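Local coordinates for glyoxalase family protein, putative (Bacillus anthracis str., PDB 2QQZ), which is of unestablished function but belongs to the glyoxalase/bleomycin resistance protein/dioxygenase superfamily, whose members often bind a metal ion, at the interface of chains A and B. Residues are numbered along the deposited sequence; one frame, centred on the assembly and turned at random. Chains: chain A/B, Glyoxalase family protein, putative.

The interface of chains A and B. Residues chain A 34, 82, 86, 89-90; chain B 4, 7-8.
A:Phe86 and A:Glu89 lie one turn apart on helix 83-92 and meet B:Tyr7 and B:Met4 from the N-terminal segment leading into strand 8-18 of chain B, where B:Tyr7 turns just before the strand. A:Lys82, just before the helix, has a left-handed backbone (phi 64°, psi 47°), and its carbonyl O lies near the rim of the B:Tyr7 ring. A:Phe86 packs on B:Tyr7. The CB of A:Phe86 sits over one face of the tyrosine ring, 4.0 Å from its centroid, in a CH-pi contact. The phenyl group then runs along the inner end of the tyrosine, with A:Phe86 CD1 3.4 Å from B:Tyr7 CD2. This direction follows from chi1 of 175°, which sets CG of A:Phe86 opposite its backbone N. A:Leu90, from the next turn of the same helix, packs CG against one face of the phenyl ring and so backs it from within chain A. The B:Tyr7 ring lies along the helix surface, and its phenolic OH comes to 3.8 Å from A:Glu89 CG.

B:Met4 is a selenomethionine. Its chain bends at chi2 and chi3 and tucks its end between the helix and A:Ile34. The selenium SE lies 3.6 Å from CB of A:Glu89, and the two side chains pass in opposite directions. The methyl CE is 3.6 Å from A:Phe86 CE1 and also packs against the backbone of A:Ile34.

Water 1 adds a polar link. It is 2.8 Å from the carbonyl O of A:Ile34 and 3.0 Å from the backbone N of B:Tyr7. B:Ile8 CD1 lies off the CZ end of the A:Phe86 ring, towards A:Ile34. The contact between the two isoleucine terminal methyls is modelled too close and is doubtful.

The patch joins the N-terminal arm of one subunit to helix 83-92 and the end of helix 23-33 of the other. The two-fold axis repeats it with the chains exchanged; the structure alone does not show whether this dimer is biological.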
loop_
_atom_site.group_PDB
_atom_site.type_symbol
_atom_site.label_atom_id
_atom_site.label_comp_id
_atom_site.label_asym_id
_atom_site.label_seq_id
_atom_site.Cartn_x
_atom_site.Cartn_y
_atom_site.Cartn_z
ATOM N N ILE A 34 -11.359 13.004 -3.870
ATOM C CA ILE A 34 -10.336 13.094 -2.875
ATOM C C ILE A 34 -9.241 14.088 -3.287
ATOM O O ILE A 34 -8.451 14.540 -2.471
ATOM C CB ILE A 34 -9.865 11.702 -2.313
ATOM C CG1 ILE A 34 -8.861 11.049 -3.171
ATOM C CG2 ILE A 34 -11.007 10.735 -1.910
ATOM C CD1 ILE A 34 -7.553 11.203 -2.437
ATOM N N LYS A 82 -4.236 18.752 7.741
ATOM C CA LYS A 82 -5.507 19.411 8.085
ATOM C C LYS A 82 -6.644 18.412 7.896
ATOM O O LYS A 82 -7.649 18.708 7.263
ATOM C CB LYS A 82 -5.702 20.669 7.207
ATOM C CG LYS A 82 -6.550 21.778 7.802
ATOM C CD LYS A 82 -5.719 22.797 8.398
ATOM C CE LYS A 82 -6.492 23.619 9.417
ATOM N NZ LYS A 82 -7.435 24.620 8.833
ATOM N N PHE A 86 -10.233 18.179 5.639
ATOM C CA PHE A 86 -10.342 17.207 4.543
ATOM C C PHE A 86 -11.580 16.354 4.739
ATOM O O PHE A 86 -12.368 16.192 3.803
ATOM C CB PHE A 86 -9.106 16.341 4.508
ATOM C CG PHE A 86 -9.147 15.229 3.499
ATOM C CD1 PHE A 86 -9.196 15.514 2.136
ATOM C CD2 PHE A 86 -9.038 13.902 3.918
ATOM C CE1 PHE A 86 -9.174 14.496 1.192
ATOM C CE2 PHE A 86 -9.007 12.885 2.995
ATOM C CZ PHE A 86 -9.069 13.190 1.620
ATOM N N GLU A 89 -14.789 18.053 3.960
ATOM C CA GLU A 89 -14.946 18.200 2.502
ATOM C C GLU A 89 -15.464 16.899 1.850
ATOM O O GLU A 89 -16.200 16.944 0.848
ATOM C CB GLU A 89 -13.655 18.645 1.809
ATOM C CG GLU A 89 -13.209 20.043 2.103
ATOM C CD GLU A 89 -14.343 21.074 2.009
ATOM O OE1 GLU A 89 -14.811 21.325 0.882
ATOM O OE2 GLU A 89 -14.762 21.618 3.060
ATOM N N LEU A 90 -15.086 15.752 2.406
ATOM C CA LEU A 90 -15.592 14.485 1.911
ATOM C C LEU A 90 -17.057 14.296 2.308
ATOM O O LEU A 90 -17.881 13.885 1.497
ATOM C CB LEU A 90 -14.730 13.300 2.385
ATOM C CG LEU A 90 -13.262 13.242 1.918
ATOM C CD1 LEU A 90 -12.620 11.935 2.382
ATOM C CD2 LEU A 90 -13.052 13.448 0.403
HETATM N N MSE B 4 -10.926 21.889 -5.171
HETATM C CA MSE B 4 -10.549 21.450 -3.797
HETATM C C MSE B 4 -9.043 21.548 -3.566
HETATM O O MSE B 4 -8.247 21.346 -4.493
HETATM C CB MSE B 4 -11.028 20.012 -3.509
HETATM C CG MSE B 4 -10.557 19.477 -2.147
HETATM SE SE MSE B 4 -11.705 18.195 -1.233
HETATM C CE MSE B 4 -10.649 16.593 -1.388
ATOM N N TYR B 7 -4.809 18.124 0.111
ATOM C CA TYR B 7 -4.597 17.586 1.449
ATOM C C TYR B 7 -3.700 16.374 1.538
ATOM O O TYR B 7 -3.062 16.197 2.549
ATOM C CB TYR B 7 -5.937 17.190 2.065
ATOM C CG TYR B 7 -6.927 18.326 2.145
ATOM C CD1 TYR B 7 -6.897 19.238 3.202
ATOM C CD2 TYR B 7 -7.917 18.479 1.163
ATOM C CE1 TYR B 7 -7.810 20.272 3.272
ATOM C CE2 TYR B 7 -8.836 19.502 1.235
ATOM C CZ TYR B 7 -8.790 20.380 2.288
ATOM O OH TYR B 7 -9.706 21.409 2.311
ATOM N N ILE B 8 -3.680 15.525 0.505
ATOM C CA ILE B 8 -2.958 14.235 0.588
ATOM C C ILE B 8 -1.495 14.452 0.331
ATOM O O ILE B 8 -1.096 15.040 -0.688
ATOM C CB ILE B 8 -3.544 13.150 -0.349
ATOM C CG1 ILE B 8 -4.969 12.827 0.115
ATOM C CG2 ILE B 8 -2.658 11.895 -0.340
ATOM C CD1 ILE B 8 -5.859 12.298 -0.917
HETATM O O HOH W 1 -6.739 16.634 -1.717
#